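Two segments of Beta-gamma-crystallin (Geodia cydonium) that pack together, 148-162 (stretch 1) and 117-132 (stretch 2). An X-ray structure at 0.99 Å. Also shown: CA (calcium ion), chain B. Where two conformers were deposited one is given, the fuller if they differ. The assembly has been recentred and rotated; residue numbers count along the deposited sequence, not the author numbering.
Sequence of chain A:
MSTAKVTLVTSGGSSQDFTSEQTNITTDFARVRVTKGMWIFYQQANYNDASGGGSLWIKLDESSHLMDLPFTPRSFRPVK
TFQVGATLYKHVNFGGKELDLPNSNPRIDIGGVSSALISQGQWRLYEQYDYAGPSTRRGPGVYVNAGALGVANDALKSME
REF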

# COMPACT_ATOMS: atom_id res chain seq x y z
N ALA A 148 -11.40 4.90 -8.79
CA ALA A 148 -10.34 5.80 -9.12
C ALA A 148 -9.39 5.25 -10.20
O ALA A 148 -8.84 6.01 -11.00
CB ALA A 148 -9.62 6.20 -7.86
N LEU A 149 -9.18 3.91 -10.23
CA LEU A 149 -8.40 3.21 -11.29
C LEU A 149 -9.12 3.02 -12.60
O LEU A 149 -8.44 2.68 -13.57
CB LEU A 149 -7.97 1.81 -10.88
CG LEU A 149 -7.04 1.70 -9.75
CD1 LEU A 149 -6.91 0.28 -9.15
CD2 LEU A 149 -5.61 2.20 -10.12
N GLY A 150 -10.37 3.28 -12.68
CA GLY A 150 -11.12 3.08 -13.91
C GLY A 150 -11.60 1.69 -14.04
O GLY A 150 -11.92 1.33 -15.15
N VAL A 151 -11.68 0.89 -12.95
CA VAL A 151 -12.17 -0.47 -13.05
C VAL A 151 -13.26 -0.70 -12.01
O VAL A 151 -13.33 -0.02 -10.99
CB VAL A 151 -11.01 -1.49 -12.88
CG1 VAL A 151 -10.08 -1.40 -14.08
CG2 VAL A 151 -10.24 -1.31 -11.58
N ALA A 152 -14.06 -1.72 -12.27
CA ALA A 152 -15.02 -2.15 -11.26
C ALA A 152 -14.27 -2.74 -10.07
O ALA A 152 -13.18 -3.26 -10.16
CB ALA A 152 -15.97 -3.15 -11.89
N ASN A 153 -14.93 -2.66 -8.92
CA ASN A 153 -14.34 -3.27 -7.74
C ASN A 153 -14.14 -4.77 -7.97
O ASN A 153 -15.00 -5.45 -8.56
CB ASN A 153 -15.20 -3.05 -6.50
CG ASN A 153 -14.51 -3.46 -5.24
OD1 ASN A 153 -13.34 -3.07 -5.03
ND2 ASN A 153 -15.16 -4.23 -4.40
N ASP A 154 -13.02 -5.30 -7.51
CA ASP A 154 -12.68 -6.72 -7.59
C ASP A 154 -12.53 -7.21 -9.03
O ASP A 154 -12.41 -8.41 -9.17
CB ASP A 154 -13.66 -7.55 -6.75
CG ASP A 154 -13.56 -7.21 -5.29
OD1 ASP A 154 -12.52 -6.69 -4.85
OD2 ASP A 154 -14.51 -7.53 -4.51
N ALA A 155 -12.43 -6.40 -10.01
CA ALA A 155 -12.39 -6.79 -11.40
C ALA A 155 -11.06 -6.73 -12.10
O ALA A 155 -10.92 -7.31 -13.19
CB ALA A 155 -13.43 -5.98 -12.19
N LEU A 156 -10.07 -6.03 -11.55
CA LEU A 156 -8.80 -5.90 -12.24
C LEU A 156 -8.13 -7.26 -12.38
O LEU A 156 -7.84 -7.88 -11.33
CB LEU A 156 -7.91 -4.92 -11.50
CG LEU A 156 -6.53 -4.65 -12.11
CD1 LEU A 156 -6.67 -3.94 -13.45
CD2 LEU A 156 -5.68 -3.83 -11.17
N LYS A 157 -7.82 -7.68 -13.58
CA LYS A 157 -7.25 -8.98 -13.86
C LYS A 157 -5.91 -8.96 -14.54
O LYS A 157 -5.16 -9.96 -14.45
CB LYS A 157 -8.24 -9.85 -14.64
CG LYS A 157 -9.30 -10.46 -13.77
CD LYS A 157 -10.23 -11.39 -14.61
CE LYS A 157 -11.19 -12.17 -13.73
NZ LYS A 157 -12.10 -11.33 -12.91
N SER A 158 -5.53 -7.91 -15.25
CA SER A 158 -4.22 -7.79 -15.81
C SER A 158 -3.87 -6.32 -15.94
O SER A 158 -4.77 -5.46 -15.99
CB SER A 158 -4.05 -8.53 -17.13
OG SER A 158 -4.93 -8.09 -18.14
N MSE A 159 -2.57 -6.02 -15.96
CA MSE A 159 -2.08 -4.65 -15.94
C MSE A 159 -0.77 -4.63 -16.68
O MSE A 159 0.17 -5.28 -16.28
CB MSE A 159 -2.03 -4.15 -14.49
CG MSE A 159 -1.69 -2.70 -14.32
SE MSE A 159 -2.08 -2.18 -12.49
CE MSE A 159 -0.89 -0.70 -12.35
N GLU A 160 -0.73 -3.87 -17.80
CA GLU A 160 0.39 -3.87 -18.71
C GLU A 160 1.14 -2.55 -18.56
O GLU A 160 0.54 -1.46 -18.57
CB GLU A 160 -0.11 -4.05 -20.17
CG GLU A 160 1.06 -4.27 -21.09
CD GLU A 160 0.79 -5.03 -22.36
OE1 GLU A 160 -0.19 -4.58 -22.96
OE2 GLU A 160 1.50 -6.00 -22.73
N ARG A 161 2.46 -2.61 -18.41
CA ARG A 161 3.27 -1.42 -18.34
C ARG A 161 3.61 -0.98 -19.74
O ARG A 161 4.12 -1.77 -20.53
CB ARG A 161 4.52 -1.70 -17.50
CG ARG A 161 5.30 -0.43 -17.21
CD ARG A 161 6.40 -0.70 -16.28
NE ARG A 161 7.11 0.50 -15.95
CZ ARG A 161 7.74 0.78 -14.80
NH1 ARG A 161 7.75 -0.14 -13.84
NH2 ARG A 161 8.23 1.99 -14.81
N GLU A 162 3.37 0.27 -20.04
CA GLU A 162 3.67 0.84 -21.36
C GLU A 162 5.11 1.22 -21.38
O GLU A 162 5.90 1.37 -20.41
CB GLU A 162 2.77 2.05 -21.63
CG GLU A 162 1.28 1.87 -21.60
CD GLU A 162 0.46 3.04 -22.09
OE1 GLU A 162 0.86 4.21 -21.88
OE2 GLU A 162 -0.61 2.85 -22.73
CA CA B . -11.36 -6.35 -2.80
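Stretch 2 (117-132) LISQGQWRLYEQYDYA

The most unusual feature of this contact is a single serine hydroxyl that holds two points of a loop of the partner chain: S158 OG donates to Q128 O at 2.7 Å and accepts from Y131 N at 3.0 Å. A small side chain that can both give and take a hydrogen bond suits this buried site, where D130 and Y131, both at positive phi, bend stretch 2 around it.

Before this bend, residues 123-126 of stretch 2 form an extended strand running antiparallel to strand 158-161, with a crossing angle of 164° and axes 4.5 Å apart. R124 pairs with E160 through R124 N to E160 O at 2.8 Å and E160 N to R124 O at 2.9 Å. Y126 N reaches S158 O at 3.0 Å, while Y126 O accepts a nearly straight bond from K157 N at 2.9 Å (angle 176°) and a weak one from S158 N at 3.4 Å. E162 N donates to Q122 O at 2.8 Å, continuing the ladder of backbone bonds.

M159, L125, R161 and W123 share one face of the sheet. The flat indole of W123 is sandwiched there: M159 CE lies 3.6 Å from W123 CG over one face, and R161 CB 3.6 Å from W123 CZ3 over the opposite face. L125 fills an apolar pocket, its CD2 3.7 Å from L149 CB and its CB 3.7 Å from L156 CD1. G121 has no side chain, and a CB would clash with R161 NE.

On the other face, R124 NH1 forms a salt bridge with E162 OE2 at 3.5 Å. Further along, E127 OE2 accepts from A152 N at 2.9 Å, a carboxylate answering a loop amide, and K157 CD lies over the face of the Y129 ring, 3.8 Å from its centroid, a CH-pi contact that suits a long aliphatic chain.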

# COMPACT_ATOMS: atom_id res chain seq x y z
N LEU A 117 -1.37 1.79 -5.41
CA LEU A 117 -0.42 2.87 -5.41
C LEU A 117 0.48 2.70 -6.62
O LEU A 117 1.17 1.70 -6.72
CB LEU A 117 0.43 2.89 -4.13
CG LEU A 117 -0.37 3.21 -2.88
CD1 LEU A 117 0.48 2.97 -1.62
CD2 LEU A 117 -0.87 4.65 -2.90
N ILE A 118 0.48 3.69 -7.53
CA ILE A 118 1.35 3.64 -8.69
C ILE A 118 2.45 4.66 -8.46
O ILE A 118 2.20 5.87 -8.43
CB ILE A 118 0.63 3.90 -10.02
CG1 ILE A 118 -0.53 2.92 -10.20
CG2 ILE A 118 1.63 3.80 -11.15
CD1 ILE A 118 -1.29 3.03 -11.51
N SER A 119 3.68 4.18 -8.28
CA SER A 119 4.81 5.07 -8.08
C SER A 119 5.52 5.42 -9.38
O SER A 119 6.02 6.54 -9.53
CB SER A 119 5.82 4.49 -7.09
OG SER A 119 6.94 5.36 -6.91
N GLN A 120 5.59 4.50 -10.32
CA GLN A 120 6.35 4.71 -11.54
C GLN A 120 5.64 4.00 -12.67
O GLN A 120 5.09 2.92 -12.48
CB GLN A 120 7.76 4.14 -11.41
CG GLN A 120 8.77 4.68 -12.38
CD GLN A 120 10.11 3.98 -12.19
OE1 GLN A 120 11.09 4.58 -11.67
NE2 GLN A 120 10.36 2.70 -12.32
N GLY A 121 5.72 4.60 -13.87
CA GLY A 121 5.23 3.99 -15.08
C GLY A 121 3.82 4.44 -15.47
O GLY A 121 3.03 4.87 -14.68
N GLN A 122 3.57 4.22 -16.78
CA GLN A 122 2.25 4.34 -17.34
C GLN A 122 1.74 2.91 -17.59
O GLN A 122 2.47 2.09 -18.11
CB GLN A 122 2.23 5.11 -18.65
CG GLN A 122 2.71 6.55 -18.46
CD GLN A 122 1.69 7.40 -17.74
OE1 GLN A 122 0.47 7.27 -17.87
NE2 GLN A 122 2.22 8.27 -16.89
N TRP A 123 0.47 2.68 -17.24
CA TRP A 123 -0.07 1.31 -17.25
C TRP A 123 -1.44 1.30 -17.91
O TRP A 123 -2.19 2.27 -17.81
CB TRP A 123 -0.20 0.82 -15.80
CG TRP A 123 1.06 0.82 -15.00
CD1 TRP A 123 1.69 1.92 -14.43
CD2 TRP A 123 1.87 -0.31 -14.69
NE1 TRP A 123 2.82 1.52 -13.79
CE2 TRP A 123 2.95 0.15 -13.90
CE3 TRP A 123 1.76 -1.67 -14.97
CZ2 TRP A 123 3.93 -0.70 -13.40
CZ3 TRP A 123 2.72 -2.52 -14.45
CH2 TRP A 123 3.79 -2.03 -13.66
N ARG A 124 -1.76 0.16 -18.48
CA ARG A 124 -3.12 -0.11 -18.98
C ARG A 124 -3.71 -1.22 -18.12
O ARG A 124 -3.10 -2.24 -17.87
CB ARG A 124 -3.10 -0.55 -20.46
CG ARG A 124 -2.67 0.54 -21.38
CD ARG A 124 -3.11 0.28 -22.80
NE ARG A 124 -4.51 0.80 -22.79
CZ ARG A 124 -4.92 2.06 -22.95
NH1 ARG A 124 -4.08 3.08 -23.17
NH2 ARG A 124 -6.23 2.29 -22.87
N LEU A 125 -4.93 -0.96 -17.65
CA LEU A 125 -5.62 -1.80 -16.69
C LEU A 125 -6.80 -2.49 -17.38
O LEU A 125 -7.64 -1.80 -17.99
CB LEU A 125 -6.16 -0.96 -15.54
CG LEU A 125 -5.08 -0.54 -14.51
CD1 LEU A 125 -4.04 0.41 -15.07
CD2 LEU A 125 -5.77 0.07 -13.31
N TYR A 126 -6.90 -3.80 -17.20
CA TYR A 126 -7.86 -4.67 -17.87
C TYR A 126 -8.66 -5.48 -16.89
O TYR A 126 -8.17 -5.90 -15.83
CB TYR A 126 -7.11 -5.65 -18.79
CG TYR A 126 -6.28 -5.05 -19.85
CD1 TYR A 126 -4.98 -4.63 -19.57
CD2 TYR A 126 -6.73 -4.95 -21.18
CE1 TYR A 126 -4.20 -4.09 -20.59
CE2 TYR A 126 -5.94 -4.41 -22.19
CZ TYR A 126 -4.67 -3.98 -21.88
OH TYR A 126 -3.83 -3.46 -22.81
N GLU A 127 -9.92 -5.76 -17.23
CA GLU A 127 -10.84 -6.56 -16.43
C GLU A 127 -10.91 -8.01 -16.99
O GLU A 127 -11.79 -8.76 -16.63
CB GLU A 127 -12.18 -5.93 -16.37
CG GLU A 127 -12.19 -4.63 -15.58
CD GLU A 127 -13.62 -4.10 -15.36
OE1 GLU A 127 -14.60 -4.76 -15.73
OE2 GLU A 127 -13.72 -2.98 -14.85
N GLN A 128 -9.97 -8.37 -17.84
CA GLN A 128 -9.74 -9.75 -18.28
C GLN A 128 -8.28 -10.06 -18.15
O GLN A 128 -7.45 -9.14 -18.12
CB GLN A 128 -10.19 -9.89 -19.75
CG GLN A 128 -11.66 -9.76 -19.95
CD GLN A 128 -12.05 -9.84 -21.40
OE1 GLN A 128 -11.77 -10.85 -22.09
NE2 GLN A 128 -12.71 -8.77 -21.82
N TYR A 129 -7.93 -11.34 -18.05
CA TYR A 129 -6.54 -11.73 -18.00
C TYR A 129 -5.86 -11.42 -19.34
O TYR A 129 -6.48 -11.33 -20.42
CB TYR A 129 -6.44 -13.21 -17.67
CG TYR A 129 -7.00 -13.60 -16.34
CD1 TYR A 129 -6.57 -12.95 -15.18
CD2 TYR A 129 -7.92 -14.62 -16.23
CE1 TYR A 129 -7.08 -13.31 -13.94
CE2 TYR A 129 -8.40 -14.98 -15.00
CZ TYR A 129 -8.01 -14.31 -13.86
OH TYR A 129 -8.44 -14.70 -12.60
N ASP A 130 -4.54 -11.30 -19.28
CA ASP A 130 -3.69 -11.30 -20.46
C ASP A 130 -4.03 -10.20 -21.44
O ASP A 130 -3.86 -10.35 -22.66
CB ASP A 130 -3.66 -12.69 -21.15
CG ASP A 130 -2.50 -12.87 -22.06
OD1 ASP A 130 -1.43 -12.30 -21.79
OD2 ASP A 130 -2.66 -13.71 -22.98
N TYR A 131 -4.45 -9.04 -20.90
CA TYR A 131 -4.53 -7.82 -21.68
C TYR A 131 -5.61 -7.91 -22.75
O TYR A 131 -5.57 -7.24 -23.78
CB TYR A 131 -3.19 -7.38 -22.30
CG TYR A 131 -2.03 -7.69 -21.35
CD1 TYR A 131 -1.97 -7.22 -20.04
CD2 TYR A 131 -0.97 -8.50 -21.79
CE1 TYR A 131 -0.90 -7.53 -19.21
CE2 TYR A 131 0.10 -8.85 -20.94
CZ TYR A 131 0.09 -8.33 -19.67
OH TYR A 131 1.13 -8.62 -18.79
N ALA A 132 -6.67 -8.66 -22.47
CA ALA A 132 -7.84 -8.75 -23.31
C ALA A 132 -8.90 -7.73 -22.91
O ALA A 132 -9.04 -7.37 -21.75
CB ALA A 132 -8.42 -10.20 -23.27
O HOH W 1 5.76 3.30 -18.51
O HOH W 2 -12.94 -9.05 -14.04
O HOH W 3 -12.44 -1.12 -16.81
O HOH W 4 -11.73 -8.59 -2.18